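Beta-phenylalanine aminotransferase (PDB 4AO9) catalyses the pyridoxal-5'-phosphate-dependent transfer of the amino group of beta-phenylalanine, probably to a keto acid acceptor. Local coordinates at residues D91-Y96 / R418-L423; S233-G238 / L377-F382; A356-L361 / R434-I439. All blocks are in the same frame, centred on the assembly; numbering follows the deposited sequence.

The three contacts lie close together. Contact 1 and contact 2 have centres 12 Å apart, and contact 3 is about 15 Å from each, centre to centre. Contacts 1 and 2 share one antiparallel sheet, in which strands 420-422 and 377-381 are neighbours. Contact 3 pairs helix 341-365 with helix 429-445, which follows strand 420-422 in the chain. Along the sequence the segments run 91-96, 233-238, 356-361, 377-382, 418-423 and 434-439. Contact 2 is nested inside the loop closed by contact 1, and contact 3 crosses both. The late part of the chain is thus tied back to two much earlier segments. Contacts 1 and 2 lie near the cofactor; contact 3 lies farther out, with its two helices.

Contact 1. Residues D91-Y96 / R418-L423; sequences DFIAEY and RGFVVL
V422 and F92 join the two backbones by one hydrogen bond. V422 N gives its hydrogen to F92 O at 2.9 Å. The donor stands above the carbonyl plane, 50° out of it. The CA-H of V421 points at the same oxygen. Segment 91-96 is a loop, and D91 OD1 bonds two of its backbone N-H groups. I93 N makes an Asx turn with it, and A94 N completes an Asx motif from the same face. A water bridges D91 O and V422 O.

V422 is the most covered side chain of its strand here. Its CB is 3.3 Å from I93 O, and CG1 reaches A94 CB. I93 CD1 touches the F420 ring at CD2, 3.7 Å away, and lies over the middle of one face of the Y96 ring. Y96 CG is anti to its carbonyl carbon (chi1 -75°), which turns the ring toward segment 418-423. There Y96 CE2 sits over the centre of one face of the R418 guanidinium, 3.7 Å above it. The two planes are 73° apart, so the ring meets the cation by its rim. Y96 CD2 meets the F420 ring at its edge. A second water joins Y96 OH to R418 N. F92 lies alongside V421, with CD2 4.0 Å from CG1.

E95 OE1 forms a salt bridge with R61, and OE2 a hydrogen bond with the backbone N of T123 of the second subunit. The Y96 side chain is about 6 Å from pyridoxal-5'-phosphate. This place between cofactor and second subunit fits the fold type I aminotransferases, whose active sites lie at the dimer interface.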
# COMPACT_ATOMS: atom_id res chain seq x y z
N ASP A 91 7.49 2.52 25.53
CA ASP A 91 7.03 1.78 24.35
C ASP A 91 7.94 0.59 24.02
O ASP A 91 9.07 0.78 23.59
CB ASP A 91 7.01 2.74 23.16
CG ASP A 91 6.65 2.07 21.86
OD1 ASP A 91 6.08 0.96 21.88
OD2 ASP A 91 6.95 2.66 20.81
N PHE A 92 7.41 -0.61 24.20
CA PHE A 92 8.10 -1.85 23.86
C PHE A 92 7.48 -2.59 22.68
O PHE A 92 7.64 -3.80 22.54
CB PHE A 92 8.21 -2.76 25.09
CG PHE A 92 9.34 -2.40 26.00
CD1 PHE A 92 9.20 -1.37 26.93
CD2 PHE A 92 10.57 -3.05 25.90
CE1 PHE A 92 10.26 -1.02 27.76
CE2 PHE A 92 11.63 -2.71 26.72
CZ PHE A 92 11.47 -1.69 27.65
N ILE A 93 6.81 -1.84 21.81
CA ILE A 93 6.25 -2.44 20.59
C ILE A 93 6.62 -1.65 19.30
O ILE A 93 6.79 -2.24 18.23
CB ILE A 93 4.71 -2.74 20.75
CG1 ILE A 93 4.10 -3.31 19.47
CG2 ILE A 93 3.96 -1.49 21.21
CD1 ILE A 93 4.73 -4.63 19.00
N ALA A 94 6.75 -0.34 19.40
CA ALA A 94 7.36 0.48 18.34
C ALA A 94 6.85 0.16 16.93
O ALA A 94 7.63 -0.20 16.03
CB ALA A 94 8.90 0.38 18.42
N GLU A 95 5.53 0.30 16.76
CA GLU A 95 4.84 0.12 15.48
C GLU A 95 5.20 -1.21 14.81
O GLU A 95 5.41 -1.28 13.60
CB GLU A 95 5.07 1.33 14.57
CG GLU A 95 3.98 1.53 13.51
CD GLU A 95 2.62 1.80 14.11
OE1 GLU A 95 1.89 0.84 14.43
OE2 GLU A 95 2.26 2.98 14.27
N TYR A 96 5.26 -2.26 15.63
CA TYR A 96 5.47 -3.62 15.12
C TYR A 96 6.73 -3.69 14.26
O TYR A 96 6.75 -4.34 13.22
CB TYR A 96 4.20 -4.14 14.40
CG TYR A 96 3.13 -4.52 15.41
CD1 TYR A 96 2.31 -3.55 16.00
CD2 TYR A 96 2.99 -5.84 15.83
CE1 TYR A 96 1.37 -3.90 16.98
CE2 TYR A 96 2.05 -6.19 16.79
CZ TYR A 96 1.24 -5.22 17.35
OH TYR A 96 0.32 -5.57 18.31
N ARG A 418 -0.05 -9.68 21.79
CA ARG A 418 0.50 -10.99 21.45
C ARG A 418 1.83 -11.31 22.14
O ARG A 418 2.35 -12.40 21.95
CB ARG A 418 0.57 -11.21 19.92
CG ARG A 418 1.69 -10.48 19.19
CD ARG A 418 1.47 -10.55 17.67
NE ARG A 418 2.65 -10.11 16.93
CZ ARG A 418 2.64 -9.65 15.68
NH1 ARG A 418 1.49 -9.55 15.00
NH2 ARG A 418 3.78 -9.28 15.10
N GLY A 419 2.37 -10.37 22.92
CA GLY A 419 3.61 -10.61 23.66
C GLY A 419 4.88 -10.29 22.88
O GLY A 419 5.98 -10.61 23.32
N PHE A 420 4.71 -9.67 21.71
CA PHE A 420 5.81 -9.23 20.84
C PHE A 420 6.50 -8.00 21.44
O PHE A 420 5.84 -7.00 21.70
CB PHE A 420 5.21 -8.91 19.46
CG PHE A 420 6.21 -8.59 18.37
CD1 PHE A 420 7.51 -9.11 18.35
CD2 PHE A 420 5.80 -7.78 17.31
CE1 PHE A 420 8.38 -8.81 17.27
CE2 PHE A 420 6.66 -7.49 16.23
CZ PHE A 420 7.95 -8.00 16.22
N VAL A 421 7.81 -8.11 21.67
CA VAL A 421 8.63 -7.06 22.25
C VAL A 421 9.61 -6.57 21.20
O VAL A 421 10.30 -7.37 20.57
CB VAL A 421 9.40 -7.59 23.47
CG1 VAL A 421 10.43 -6.57 23.98
CG2 VAL A 421 8.43 -7.97 24.57
N VAL A 422 9.66 -5.25 21.00
CA VAL A 422 10.42 -4.66 19.91
C VAL A 422 11.24 -3.51 20.47
O VAL A 422 10.68 -2.54 20.98
CB VAL A 422 9.47 -4.09 18.82
CG1 VAL A 422 10.24 -3.38 17.71
CG2 VAL A 422 8.58 -5.19 18.23
N LEU A 423 12.57 -3.60 20.37
CA LEU A 423 13.42 -2.49 20.79
C LEU A 423 13.46 -1.41 19.71
O LEU A 423 13.41 -1.70 18.50
CB LEU A 423 14.83 -2.98 21.13
CG LEU A 423 15.12 -3.47 22.56
CD1 LEU A 423 13.91 -4.05 23.34
CD2 LEU A 423 16.31 -4.40 22.58
O HOH W 1 10.78 0.16 21.62
O HOH W 2 -0.52 -8.18 19.29

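Contact 2. Residues S233-G238 / L377-F382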
# COMPACT_ATOMS: atom_id res chain seq x y z
N SER A 233 3.99 -15.02 13.85
CA SER A 233 3.71 -16.30 14.51
C SER A 233 4.37 -16.40 15.89
O SER A 233 4.05 -17.32 16.64
CB SER A 233 4.14 -17.49 13.66
OG SER A 233 5.56 -17.60 13.65
N GLY A 234 5.31 -15.51 16.19
CA GLY A 234 5.91 -15.46 17.54
C GLY A 234 7.43 -15.36 17.64
O GLY A 234 8.02 -15.89 18.60
N CYS A 235 8.08 -14.70 16.68
CA CYS A 235 9.56 -14.59 16.67
C CYS A 235 10.22 -15.96 16.77
O CYS A 235 10.94 -16.27 17.73
CB CYS A 235 10.06 -13.65 17.77
SG CYS A 235 9.54 -11.96 17.55
N ILE A 236 9.96 -16.78 15.76
CA ILE A 236 10.45 -18.15 15.68
C ILE A 236 11.60 -18.21 14.66
O ILE A 236 11.36 -18.14 13.46
CB ILE A 236 9.33 -19.13 15.26
CG1 ILE A 236 8.09 -18.96 16.15
CG2 ILE A 236 9.85 -20.57 15.27
CD1 ILE A 236 6.94 -19.91 15.83
N PRO A 237 12.85 -18.33 15.13
CA PRO A 237 13.98 -18.41 14.21
C PRO A 237 13.90 -19.60 13.27
O PRO A 237 13.59 -20.72 13.71
CB PRO A 237 15.19 -18.54 15.15
CG PRO A 237 14.72 -17.88 16.40
CD PRO A 237 13.31 -18.32 16.53
N GLY A 238 14.18 -19.35 11.99
CA GLY A 238 14.37 -20.44 11.03
C GLY A 238 15.71 -21.07 11.30
O GLY A 238 16.73 -20.38 11.43
N LEU A 377 14.29 -8.20 18.55
CA LEU A 377 12.91 -8.68 18.44
C LEU A 377 12.73 -9.96 19.24
O LEU A 377 13.49 -10.92 19.07
CB LEU A 377 12.55 -8.95 16.98
CG LEU A 377 12.77 -7.81 15.98
CD1 LEU A 377 12.41 -8.29 14.57
CD2 LEU A 377 11.97 -6.59 16.39
N MET A 378 11.74 -9.98 20.12
CA MET A 378 11.45 -11.21 20.88
C MET A 378 9.97 -11.31 21.19
O MET A 378 9.22 -10.35 21.01
CB MET A 378 12.30 -11.27 22.17
CG MET A 378 12.04 -10.12 23.11
SD MET A 378 13.35 -9.85 24.32
CE MET A 378 14.54 -8.95 23.33
N ASN A 379 9.53 -12.47 21.67
CA ASN A 379 8.12 -12.70 21.95
C ASN A 379 7.95 -13.60 23.17
O ASN A 379 8.58 -14.66 23.24
CB ASN A 379 7.45 -13.33 20.72
CG ASN A 379 5.96 -12.97 20.57
OD1 ASN A 379 5.57 -12.40 19.55
ND2 ASN A 379 5.14 -13.32 21.56
N ALA A 380 7.10 -13.18 24.10
CA ALA A 380 6.75 -13.98 25.27
C ALA A 380 5.86 -15.15 24.84
O ALA A 380 4.95 -14.98 24.02
CB ALA A 380 6.02 -13.12 26.30
N HIS A 381 6.13 -16.34 25.38
CA HIS A 381 5.27 -17.50 25.16
C HIS A 381 5.12 -18.26 26.46
O HIS A 381 6.10 -18.49 27.17
CB HIS A 381 5.86 -18.45 24.11
CG HIS A 381 6.02 -17.83 22.75
ND1 HIS A 381 4.95 -17.46 21.97
CD2 HIS A 381 7.13 -17.52 22.04
CE1 HIS A 381 5.39 -16.94 20.84
NE2 HIS A 381 6.71 -16.97 20.86
N PHE A 382 3.89 -18.66 26.77
CA PHE A 382 3.63 -19.48 27.95
C PHE A 382 3.65 -20.97 27.61
O PHE A 382 2.64 -21.66 27.62
CB PHE A 382 2.32 -19.05 28.63
CG PHE A 382 2.39 -17.67 29.19
CD1 PHE A 382 2.98 -17.44 30.43
CD2 PHE A 382 1.93 -16.59 28.45
CE1 PHE A 382 3.06 -16.15 30.95
CE2 PHE A 382 2.01 -15.30 28.95
CZ PHE A 382 2.58 -15.08 30.20
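C235 lays its SG against the backbone of strand 377-381, 3.7 Å from M378 C. SG is anti to the carbonyl carbon of C235 (chi1 -65°), and from there it also comes within 4.3 Å of L377 CB. The CB of C235 packs on N379 CB at 4.0 Å. SG also borders the ring of F420 in strand 420-422.

The polar link is made by H381. Its NE2 donates to G234 O at 2.8 Å, with an N-H...O angle of 166°. The oxygen lies in the plane of the imidazole ring, and the donor lies in the carbonyl plane, on a lone pair. Both groups are therefore turned for a direct bond. The bond also shows that NE2 carries a proton. The T372 hydroxyl lies within hydrogen-bonding reach of both G234 O and C235 O.

Opposite Q230 stand two residues, C235 and I236, a G1 beta bulge in the small hairpin of strands 229-230 and 236-237. Next to the bulge, G234 and C235 pack on the antiparallel sheet formed by strands 370-374, 377-381 and 420-422. G234 has a positive phi of 133°, a shape that suits glycine, and its CA lies in the ring plane of H381, at the edge.

N379 completes the seat of G234. Its CB is 3.4 Å from G234 O, and its OD1 lies 3.7 Å from G234 CA. N379 ND2 donates along its own strand to A380 O at 3.0 Å, and also to R418 O. These two acceptors hold the amide in its rotation while its other end borders G234.

Contact 3. Residues A356-L361 / R434-I439; sequences ARLNAL and RYVAAI
Y435 opens the contact on helix 429-445. Its ring atom CE1 touches L358 CD1 at 3.9 Å, and the two side chains cross at about a right angle. CG of Y435 is anti to its backbone N (chi1 -170°), which puts the ring against L358 and, outside the two segments, F92, F371 and I413.

V436 follows and points at helix 341-365. It is the residue with the largest buried area here. Its CG2 lies over the centre of one face of the R357 guanidinium, 3.7 Å above the plane. The R357 chain bends at its third torsion, and its NH2 forms a salt bridge outside the two segments with D433, just ahead of R434 in the same helix. CG2 of V436 also reaches L358 CD2 at 4.1 Å. The carbonyl oxygen of V436 is brushed by L361 CD2 at 3.8 Å.

I439 comes one turn later and takes both leucines. Its CG1 meets L358 CD2 at 3.7 Å, with the side chains roughly perpendicular. Its CG2 meets L361 CD2 at 3.9 Å. With chi1 at 171°, trans to the backbone N, L361 sends that CD2 to both I439 CG2 and V436 O. L361 closes the contact at its more exposed side, while L358 and I439 turn inward and both pack on F371.

No hydrogen bond joins the helices. The axes of the two short segments come within 10.3 Å and run in the same direction, with a crossing angle of -16°. Two nearly parallel helices packed by aliphatic side chains, with F371 of strand 370-374 beneath, form a helical layer over a sheet. This alpha/beta layering is typical of the small domain of class III aminotransferases.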
# COMPACT_ATOMS: atom_id res chain seq x y z
N ALA A 356 18.25 -12.95 26.99
CA ALA A 356 18.95 -13.87 27.89
C ALA A 356 18.57 -13.60 29.35
O ALA A 356 18.32 -14.56 30.10
CB ALA A 356 20.45 -13.79 27.69
N ARG A 357 18.51 -12.33 29.74
CA ARG A 357 18.09 -11.96 31.09
C ARG A 357 16.68 -12.48 31.38
O ARG A 357 16.42 -13.05 32.44
CB ARG A 357 18.13 -10.45 31.31
CG ARG A 357 19.52 -9.88 31.55
CD ARG A 357 19.48 -8.35 31.52
NE ARG A 357 18.80 -7.77 32.67
CZ ARG A 357 18.52 -6.48 32.81
NH1 ARG A 357 18.83 -5.61 31.85
NH2 ARG A 357 17.90 -6.05 33.91
N LEU A 358 15.77 -12.29 30.43
CA LEU A 358 14.40 -12.73 30.62
C LEU A 358 14.26 -14.24 30.70
O LEU A 358 13.53 -14.75 31.54
CB LEU A 358 13.51 -12.19 29.49
CG LEU A 358 13.30 -10.68 29.48
CD1 LEU A 358 12.71 -10.27 28.13
CD2 LEU A 358 12.40 -10.24 30.64
N ASN A 359 14.95 -14.96 29.81
CA ASN A 359 14.93 -16.42 29.84
C ASN A 359 15.54 -17.00 31.11
O ASN A 359 15.02 -17.98 31.64
CB ASN A 359 15.55 -16.98 28.57
CG ASN A 359 14.59 -16.90 27.40
OD1 ASN A 359 13.38 -17.02 27.59
ND2 ASN A 359 15.12 -16.68 26.20
N ALA A 360 16.58 -16.36 31.62
CA ALA A 360 17.21 -16.79 32.87
C ALA A 360 16.23 -16.61 34.04
O ALA A 360 16.10 -17.50 34.89
CB ALA A 360 18.49 -16.01 33.12
N LEU A 361 15.55 -15.47 34.06
CA LEU A 361 14.55 -15.17 35.08
C LEU A 361 13.44 -16.22 35.10
O LEU A 361 13.11 -16.77 36.15
CB LEU A 361 13.97 -13.76 34.87
CG LEU A 361 12.76 -13.30 35.68
CD1 LEU A 361 13.05 -13.30 37.19
CD2 LEU A 361 12.31 -11.90 35.21
N ARG A 434 13.45 -1.79 33.54
CA ARG A 434 12.05 -1.76 33.98
C ARG A 434 11.22 -2.88 33.36
O ARG A 434 10.36 -3.43 34.03
CB ARG A 434 11.40 -0.39 33.72
CG ARG A 434 11.91 0.69 34.66
CD ARG A 434 10.91 1.83 34.83
NE ARG A 434 10.59 2.47 33.56
CZ ARG A 434 11.39 3.31 32.91
NH1 ARG A 434 12.58 3.64 33.40
NH2 ARG A 434 11.00 3.81 31.74
N TYR A 435 11.48 -3.21 32.09
CA TYR A 435 10.81 -4.35 31.47
C TYR A 435 11.11 -5.65 32.23
O TYR A 435 10.19 -6.40 32.58
CB TYR A 435 11.10 -4.48 29.96
CG TYR A 435 10.19 -5.51 29.32
CD1 TYR A 435 10.54 -6.86 29.32
CD2 TYR A 435 8.97 -5.15 28.74
CE1 TYR A 435 9.70 -7.82 28.78
CE2 TYR A 435 8.12 -6.11 28.19
CZ TYR A 435 8.50 -7.45 28.22
OH TYR A 435 7.68 -8.43 27.71
N VAL A 436 12.39 -5.89 32.50
CA VAL A 436 12.81 -7.10 33.22
C VAL A 436 12.17 -7.15 34.61
O VAL A 436 11.65 -8.18 35.02
CB VAL A 436 14.35 -7.19 33.33
CG1 VAL A 436 14.77 -8.42 34.14
CG2 VAL A 436 14.96 -7.27 31.94
N ALA A 437 12.19 -6.01 35.31
CA ALA A 437 11.56 -5.92 36.62
C ALA A 437 10.06 -6.20 36.56
O ALA A 437 9.50 -6.81 37.48
CB ALA A 437 11.85 -4.56 37.26
N ALA A 438 9.41 -5.77 35.48
CA ALA A 438 7.97 -5.98 35.31
C ALA A 438 7.60 -7.44 35.04
O ALA A 438 6.55 -7.92 35.47
CB ALA A 438 7.41 -5.06 34.23
N ILE A 439 8.48 -8.16 34.34
CA ILE A 439 8.30 -9.59 34.16
C ILE A 439 8.51 -10.29 35.50
O ILE A 439 7.78 -11.22 35.84
CB ILE A 439 9.23 -10.16 33.05
CG1 ILE A 439 8.95 -9.47 31.70
CG2 ILE A 439 9.11 -11.70 32.93
CD1 ILE A 439 7.49 -9.57 31.21